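Local coordinates for freshwater cyanophage protein (Microcystis phage Mic1, PDB 6L2W) that is of unknown function but adopts a novel fold, pairs with a second copy of itself and is probably a structural protein of the phage, at residues E46-A49 with E50-E53; W76-D80 with M81-L85; E96-I99 with R100-N103. All coordinates share one frame; numbering follows the deposited sequence.

Followed from the N terminus, the three contacts come in series, each closed before the next opens, so none nests in or crosses another. Contact 1 (46-53) turns the chain out of strand 45-46 into helix 51-61. Contact 2 (76-85) closes the hairpin of strands 75-77 and 83-89. Contact 3 (96-103) is the first two turns of the C-terminal helix 96-115, which touches both of the others: Ile-102 and Lys-98 pack on Leu-52 and Leu-47 of contact 1, and Trp-76 of contact 2 lies against Ile-99 and Ile-102 and is hydrogen-bonded through NE1 to Asn-103 OD1. Contacts 1 and 2 do not touch, and their centres, about 20 Å apart, lie on opposite sides of the chain's centre.

Contact 1: residues E46-A49 with E50-E53; sequences ELTA and ENLE
Thr-48 and Asn-51 form a capping box where the chain leaves strand 45-46 and turns into helix 51-61, and this box is the tight part of the contact. Thr-48 OG1 accepts from the backbone N of Asn-51 at 3.2 Å, and in return Thr-48 N gives its hydrogen to Asn-51 OD1 at 2.8 Å. The second bond is fairly straight at the hydrogen (164°), although the donor stands above the plane of the amide C=O. The two side chains cross at about a right angle. Asn-51 places its CG between its own backbone N and carbonyl carbon (chi1 73°), which turns the amide back over the preceding loop. There ND2 donates to Glu-46 O at 2.8 Å, a bond lying in the plane of both the amide and the accepting carbonyl. Gripped through both OD1 and ND2, the flat end of Asn-51 has its rotation fixed. Leu-52 N adds a weak bond to Thr-48 O at 3.2 Å.

Beneath the box lie the leucines. Buried Leu-47 reaches partly exposed Leu-52 at a slant, and helix 96-115 continues this packing through Lys-98 and Ile-102. On the solvent side the arrangement is looser: Ala-49 and Glu-50 are exposed at the turn, where the glutamate chain, bent at chi2, brings Glu-50 CG to 3.4 Å from Thr-48 OG1. The leucines come together through a single branch of the second, Leu-52 CD2, which lies 3.7 Å from Leu-47 CD1.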
loop_
_atom_site.group_PDB
_atom_site.type_symbol
_atom_site.label_atom_id
_atom_site.label_comp_id
_atom_site.label_asym_id
_atom_site.label_seq_id
_atom_site.Cartn_x
_atom_site.Cartn_y
_atom_site.Cartn_z
ATOM N N GLU B 46 0.973 -19.101 0.960
ATOM C CA GLU B 46 1.230 -19.767 -0.320
ATOM C C GLU B 46 -0.091 -19.847 -1.074
ATOM O O GLU B 46 -1.076 -20.279 -0.514
ATOM C CB GLU B 46 1.799 -21.176 -0.103
ATOM C CG GLU B 46 1.658 -22.096 -1.319
ATOM C CD GLU B 46 2.342 -23.462 -1.264
ATOM O OE1 GLU B 46 3.081 -23.748 -0.279
ATOM O OE2 GLU B 46 2.139 -24.247 -2.225
ATOM N N LEU B 47 -0.113 -19.422 -2.321
ATOM C CA LEU B 47 -1.375 -19.403 -3.032
ATOM C C LEU B 47 -1.464 -20.675 -3.867
ATOM O O LEU B 47 -0.594 -20.920 -4.694
ATOM C CB LEU B 47 -1.461 -18.158 -3.916
ATOM C CG LEU B 47 -2.798 -17.961 -4.632
ATOM C CD1 LEU B 47 -3.839 -17.401 -3.685
ATOM C CD2 LEU B 47 -2.630 -17.054 -5.834
ATOM N N THR B 48 -2.525 -21.439 -3.637
ATOM C CA THR B 48 -2.708 -22.741 -4.283
ATOM C C THR B 48 -3.981 -22.718 -5.121
ATOM O O THR B 48 -4.802 -21.810 -5.010
ATOM C CB THR B 48 -2.759 -23.888 -3.263
ATOM O OG1 THR B 48 -3.832 -23.705 -2.331
ATOM C CG2 THR B 48 -1.460 -24.012 -2.502
ATOM N N ALA B 49 -4.130 -23.749 -5.935
ATOM C CA ALA B 49 -5.271 -23.866 -6.820
ATOM C C ALA B 49 -6.549 -24.048 -5.999
ATOM O O ALA B 49 -7.613 -23.684 -6.476
ATOM C CB ALA B 49 -5.078 -25.015 -7.774
ATOM N N GLU B 50 -6.419 -24.574 -4.777
ATOM C CA GLU B 50 -7.580 -24.845 -3.920
ATOM C C GLU B 50 -7.923 -23.611 -3.065
ATOM O O GLU B 50 -9.113 -23.250 -2.962
ATOM C CB GLU B 50 -7.380 -26.112 -3.071
ATOM C CG GLU B 50 -6.030 -26.242 -2.377
ATOM C CD GLU B 50 -4.999 -27.120 -3.082
ATOM O OE1 GLU B 50 -5.098 -27.291 -4.318
ATOM O OE2 GLU B 50 -4.082 -27.625 -2.396
ATOM N N ASN B 51 -6.926 -22.945 -2.470
ATOM C CA ASN B 51 -7.217 -21.884 -1.485
ATOM C C ASN B 51 -7.534 -20.547 -2.187
ATOM O O ASN B 51 -7.979 -19.628 -1.528
ATOM C CB ASN B 51 -6.090 -21.731 -0.458
ATOM C CG ASN B 51 -4.840 -21.087 -1.021
ATOM O OD1 ASN B 51 -4.812 -20.698 -2.186
ATOM N ND2 ASN B 51 -3.797 -20.989 -0.214
ATOM N N LEU B 52 -7.315 -20.435 -3.495
ATOM C CA LEU B 52 -7.511 -19.173 -4.242
ATOM C C LEU B 52 -8.920 -18.645 -3.990
ATOM O O LEU B 52 -9.133 -17.495 -3.568
ATOM C CB LEU B 52 -7.285 -19.441 -5.734
ATOM C CG LEU B 52 -7.398 -18.254 -6.695
ATOM C CD1 LEU B 52 -8.842 -17.803 -6.896
ATOM C CD2 LEU B 52 -6.530 -17.088 -6.254
ATOM N N GLU B 53 -9.864 -19.515 -4.267
ATOM C CA GLU B 53 -11.265 -19.254 -4.062
ATOM C C GLU B 53 -11.496 -18.727 -2.639
ATOM O O GLU B 53 -12.183 -17.731 -2.449
ATOM C CB GLU B 53 -12.054 -20.545 -4.297
ATOM C CG GLU B 53 -13.499 -20.315 -4.690
ATOM C CD GLU B 53 -14.024 -21.324 -5.699
ATOM O OE1 GLU B 53 -13.659 -21.208 -6.895
ATOM O OE2 GLU B 53 -14.793 -22.226 -5.287
#

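Contact 2: residues W76-D80 with M81-L85; sequences WYSGD and MSYHL
Met-81, the last residue of the type I turn that begins at Ser-78, meets Tyr-77 within a beta hairpin of strands 75-77 and 83-89. Met-81 N bonds to Ser-78 O, closing the turn. The side chain, bent at chi2 and chi3, packs CE 3.5 Å from Tyr-77 CD2, and Met-81 SD stands 4.8 Å from the centroid of the Tyr-77 ring, oblique to it, a Met-aromatic contact. Next, Ser-82 N donates to Asp-80 OD1 at 3.3 Å from above the carboxylate plane. The same oxygen accepts the hydroxyl of Ser-78, whose OG is 2.8 Å from Asp-80 OD1 and meets it nearly along the C-O axis.

Tyr-83 N then donates to Ser-78 OG at 3.2 Å, and Tyr-83 O takes the hydrogen of Ser-78 N; a water joins Tyr-83 OH to Asp-80 OD2, weakly on the aspartate side. At His-84, the non-hydrogen-bonded partner of Tyr-77, the two rings form an offset stack, planes at 17° and centroids 4.7 Å apart. His-84 CB sits over the tyrosine face, and ND1 is hydrogen-bonded to NE2 of His-9 in the same chain. Leu-85 forms a hydrogen-bonded pair with Trp-76: Leu-85 N reaches Trp-76 O at 2.8 Å, and Trp-76 N returns a bond to Leu-85 O.

The chemistry divides in two. Ser-78 OG, accepting from Tyr-83 N and donating to Asp-80 OD1, ties the turn together, whereas Tyr-77, Met-81 and His-84 meet Tyr-77 and His-9 of the second subunit, consistent with this hairpin forming part of the interface between the subunits.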
loop_
_atom_site.group_PDB
_atom_site.type_symbol
_atom_site.label_atom_id
_atom_site.label_comp_id
_atom_site.label_asym_id
_atom_site.label_seq_id
_atom_site.Cartn_x
_atom_site.Cartn_y
_atom_site.Cartn_z
ATOM N N TRP B 76 -5.059 -5.101 -4.669
ATOM C CA TRP B 76 -6.495 -4.929 -4.611
ATOM C C TRP B 76 -6.861 -4.245 -3.297
ATOM O O TRP B 76 -6.591 -4.786 -2.242
ATOM C CB TRP B 76 -7.206 -6.284 -4.712
ATOM C CG TRP B 76 -6.958 -7.009 -5.998
ATOM C CD1 TRP B 76 -7.771 -7.065 -7.096
ATOM C CD2 TRP B 76 -5.793 -7.778 -6.331
ATOM N NE1 TRP B 76 -7.190 -7.812 -8.092
ATOM C CE2 TRP B 76 -5.983 -8.276 -7.647
ATOM C CE3 TRP B 76 -4.610 -8.087 -5.652
ATOM C CZ2 TRP B 76 -5.048 -9.084 -8.286
ATOM C CZ3 TRP B 76 -3.679 -8.879 -6.293
ATOM C CH2 TRP B 76 -3.890 -9.359 -7.594
ATOM N N TYR B 77 -7.564 -3.128 -3.397
ATOM C CA TYR B 77 -7.950 -2.327 -2.264
ATOM C C TYR B 77 -9.435 -2.509 -1.931
ATOM O O TYR B 77 -10.260 -2.760 -2.806
ATOM C CB TYR B 77 -7.618 -0.861 -2.549
ATOM C CG TYR B 77 -6.162 -0.543 -2.327
ATOM C CD1 TYR B 77 -5.233 -0.668 -3.345
ATOM C CD2 TYR B 77 -5.708 -0.172 -1.077
ATOM C CE1 TYR B 77 -3.891 -0.398 -3.136
ATOM C CE2 TYR B 77 -4.369 0.116 -0.855
ATOM C CZ TYR B 77 -3.456 -0.013 -1.884
ATOM O OH TYR B 77 -2.141 0.268 -1.644
ATOM N N SER B 78 -9.750 -2.338 -0.677
ATOM C CA SER B 78 -11.163 -2.358 -0.258
ATOM C C SER B 78 -11.771 -0.996 -0.587
ATOM O O SER B 78 -11.027 -0.034 -0.704
ATOM C CB SER B 78 -11.298 -2.702 1.187
ATOM O OG SER B 78 -10.735 -1.713 2.006
ATOM N N GLY B 79 -13.068 -0.912 -0.727
ATOM C CA GLY B 79 -13.720 0.366 -1.054
ATOM C C GLY B 79 -13.510 1.425 0.006
ATOM O O GLY B 79 -13.377 2.570 -0.371
ATOM N N ASP B 80 -13.437 1.049 1.277
ATOM C CA ASP B 80 -13.243 1.990 2.408
ATOM C C ASP B 80 -11.753 2.286 2.631
ATOM O O ASP B 80 -11.462 3.088 3.510
ATOM C CB ASP B 80 -13.980 1.492 3.651
ATOM C CG ASP B 80 -13.454 0.194 4.219
ATOM O OD1 ASP B 80 -12.661 -0.447 3.554
ATOM O OD2 ASP B 80 -13.844 -0.153 5.323
ATOM N N MET B 81 -10.878 1.644 1.869
ATOM C CA MET B 81 -9.399 1.768 1.890
ATOM C C MET B 81 -8.806 1.262 3.204
ATOM O O MET B 81 -7.663 1.531 3.429
ATOM C CB MET B 81 -8.917 3.183 1.574
ATOM C CG MET B 81 -9.236 3.607 0.170
ATOM S SD MET B 81 -8.335 2.753 -1.102
ATOM C CE MET B 81 -6.664 3.133 -0.630
ATOM N N SER B 82 -9.550 0.529 4.003
ATOM C CA SER B 82 -9.013 -0.009 5.257
ATOM C C SER B 82 -8.091 -1.229 5.049
ATOM O O SER B 82 -7.285 -1.541 5.930
ATOM C CB SER B 82 -10.145 -0.397 6.143
ATOM O OG SER B 82 -10.896 0.731 6.529
ATOM N N TYR B 83 -8.248 -1.966 3.944
ATOM C CA TYR B 83 -7.530 -3.227 3.716
ATOM C C TYR B 83 -6.987 -3.249 2.292
ATOM O O TYR B 83 -7.538 -2.651 1.404
ATOM C CB TYR B 83 -8.417 -4.471 3.891
ATOM C CG TYR B 83 -9.303 -4.430 5.100
ATOM C CD1 TYR B 83 -8.798 -4.708 6.354
ATOM C CD2 TYR B 83 -10.619 -4.037 5.002
ATOM C CE1 TYR B 83 -9.578 -4.612 7.486
ATOM C CE2 TYR B 83 -11.422 -3.931 6.125
ATOM C CZ TYR B 83 -10.890 -4.198 7.370
ATOM O OH TYR B 83 -11.647 -4.066 8.493
ATOM N N HIS B 84 -5.946 -4.010 2.068
ATOM C CA HIS B 84 -5.663 -4.369 0.704
ATOM C C HIS B 84 -4.982 -5.728 0.651
ATOM O O HIS B 84 -4.430 -6.199 1.650
ATOM C CB HIS B 84 -4.862 -3.269 0.002
ATOM C CG HIS B 84 -3.401 -3.321 0.256
ATOM N ND1 HIS B 84 -2.859 -2.838 1.409
ATOM C CD2 HIS B 84 -2.372 -3.769 -0.502
ATOM C CE1 HIS B 84 -1.536 -2.964 1.349
ATOM N NE2 HIS B 84 -1.212 -3.543 0.189
ATOM N N LEU B 85 -5.078 -6.337 -0.527
ATOM C CA LEU B 85 -4.444 -7.607 -0.818
ATOM C C LEU B 85 -3.267 -7.383 -1.775
ATOM O O LEU B 85 -3.292 -6.506 -2.640
ATOM C CB LEU B 85 -5.487 -8.539 -1.442
ATOM C CG LEU B 85 -4.987 -9.940 -1.774
ATOM C CD1 LEU B 85 -4.862 -10.772 -0.502
ATOM C CD2 LEU B 85 -5.903 -10.616 -2.775
HETATM O O HOH W 1 -9.195 3.401 6.062
HETATM O O HOH W 2 -13.328 -1.911 8.279
#

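Contact 3: residues E96-I99 with R100-N103; sequences EVKI and REIN
Lys-98 and Glu-101 cross obliquely, one turn apart on the alpha-helix 96-115. The glutamate runs extended beyond CG. Bends at chi2 and chi4 carry the lysine chain past the carboxylate with its aliphatic part ahead of the ammonium: CE comes nearest, 3.5 Å from Glu-101 OE1, while Lys-98 NZ and Glu-101 OE1 make a long salt bridge of 3.9 Å. Val-97 meets the same glutamate with one branch, its CG1 3.8 Å from Glu-101 OE2. The carboxylate is thus approached by lysine at one oxygen and by a methyl at the other.

Ile-99 and Asn-103 instead lie side by side, pointing the same way, with Ile-99 CG2 3.8 Å from Asn-103 ND2. The amide looks inward to other parts of the fold: OD1 accepts from Trp-76 NE1, and ND2 donates to Asn-67 OD1. Ile-99 and Ile-102, both buried, pack against the indole of the same Trp-76, while Arg-100 CB lies 3.4 Å from Glu-96 O. Beneath these groups each backbone N-H bonds to the carbonyl four residues earlier, from Arg-100 N to Glu-96 O (3.0 Å) through to Asn-103 N to Ile-99 O (2.9 Å).

These two turns are therefore anchored on their inner face by isoleucine packing and by an asparagine whose amide is satisfied at both ends, joining them to strand 75-77 and the loop at Asn-67. The side chain of Lys-98 also packs on Leu-47 and Leu-87, so its long pairing with Glu-101 would be expected to add a modest electrostatic attraction to a mainly apolar contact.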
loop_
_atom_site.group_PDB
_atom_site.type_symbol
_atom_site.label_atom_id
_atom_site.label_comp_id
_atom_site.label_asym_id
_atom_site.label_seq_id
_atom_site.Cartn_x
_atom_site.Cartn_y
_atom_site.Cartn_z
ATOM N N GLU B 96 0.365 -11.763 -14.695
ATOM C CA GLU B 96 -0.798 -11.257 -15.417
ATOM C C GLU B 96 -1.952 -12.274 -15.347
ATOM O O GLU B 96 -3.115 -11.871 -15.207
ATOM C CB GLU B 96 -0.438 -10.920 -16.872
ATOM C CG GLU B 96 0.148 -9.523 -17.050
ATOM C CD GLU B 96 1.549 -9.422 -17.646
ATOM O OE1 GLU B 96 2.509 -9.124 -16.886
ATOM O OE2 GLU B 96 1.677 -9.615 -18.875
ATOM N N VAL B 97 -1.632 -13.569 -15.461
ATOM C CA VAL B 97 -2.656 -14.641 -15.513
ATOM C C VAL B 97 -3.314 -14.761 -14.130
ATOM O O VAL B 97 -4.528 -14.786 -14.062
ATOM C CB VAL B 97 -2.075 -15.986 -16.016
ATOM C CG1 VAL B 97 -3.018 -17.166 -15.788
ATOM C CG2 VAL B 97 -1.697 -15.905 -17.492
ATOM N N LYS B 98 -2.539 -14.806 -13.042
ATOM C CA LYS B 98 -3.141 -14.893 -11.711
ATOM C C LYS B 98 -3.920 -13.623 -11.380
ATOM O O LYS B 98 -4.908 -13.704 -10.660
ATOM C CB LYS B 98 -2.135 -15.163 -10.591
ATOM C CG LYS B 98 -1.926 -16.640 -10.283
ATOM C CD LYS B 98 -3.154 -17.371 -9.741
ATOM C CE LYS B 98 -3.067 -18.875 -9.919
ATOM N NZ LYS B 98 -3.588 -19.595 -8.730
ATOM N N ILE B 99 -3.482 -12.476 -11.891
ATOM C CA ILE B 99 -4.167 -11.225 -11.597
ATOM C C ILE B 99 -5.539 -11.259 -12.266
ATOM O O ILE B 99 -6.519 -10.898 -11.635
ATOM C CB ILE B 99 -3.320 -10.007 -12.017
ATOM C CG1 ILE B 99 -2.134 -9.830 -11.067
ATOM C CG2 ILE B 99 -4.150 -8.733 -12.090
ATOM C CD1 ILE B 99 -1.016 -8.991 -11.635
ATOM N N ARG B 100 -5.570 -11.708 -13.523
ATOM C CA ARG B 100 -6.791 -11.895 -14.291
ATOM C C ARG B 100 -7.744 -12.823 -13.526
ATOM O O ARG B 100 -8.932 -12.507 -13.344
ATOM C CB ARG B 100 -6.450 -12.439 -15.681
ATOM C CG ARG B 100 -7.631 -12.479 -16.645
ATOM C CD ARG B 100 -7.275 -12.361 -18.127
ATOM N NE ARG B 100 -6.729 -13.565 -18.755
ATOM C CZ ARG B 100 -5.481 -13.692 -19.224
ATOM N NH1 ARG B 100 -4.582 -12.736 -19.032
ATOM N NH2 ARG B 100 -5.138 -14.783 -19.891
ATOM N N GLU B 101 -7.236 -13.943 -13.046
ATOM C CA GLU B 101 -8.077 -14.893 -12.334
ATOM C C GLU B 101 -8.689 -14.231 -11.092
ATOM O O GLU B 101 -9.884 -14.415 -10.809
ATOM C CB GLU B 101 -7.282 -16.121 -11.906
ATOM C CG GLU B 101 -6.954 -17.043 -13.063
ATOM C CD GLU B 101 -6.190 -18.311 -12.703
ATOM O OE1 GLU B 101 -6.204 -18.710 -11.502
ATOM O OE2 GLU B 101 -5.592 -18.908 -13.632
ATOM N N ILE B 102 -7.868 -13.476 -10.354
ATOM C CA ILE B 102 -8.300 -12.897 -9.093
ATOM C C ILE B 102 -9.369 -11.841 -9.356
ATOM O O ILE B 102 -10.366 -11.806 -8.655
ATOM C CB ILE B 102 -7.113 -12.349 -8.285
ATOM C CG1 ILE B 102 -6.270 -13.523 -7.789
ATOM C CG2 ILE B 102 -7.581 -11.438 -7.143
ATOM C CD1 ILE B 102 -5.027 -13.125 -7.026
ATOM N N ASN B 103 -9.138 -11.022 -10.367
ATOM C CA ASN B 103 -10.064 -9.981 -10.763
ATOM C C ASN B 103 -11.403 -10.577 -11.222
ATOM O O ASN B 103 -12.455 -10.034 -10.867
ATOM C CB ASN B 103 -9.456 -9.103 -11.855
ATOM C CG ASN B 103 -8.657 -7.946 -11.291
ATOM O OD1 ASN B 103 -8.928 -7.492 -10.181
ATOM N ND2 ASN B 103 -7.724 -7.417 -12.069
#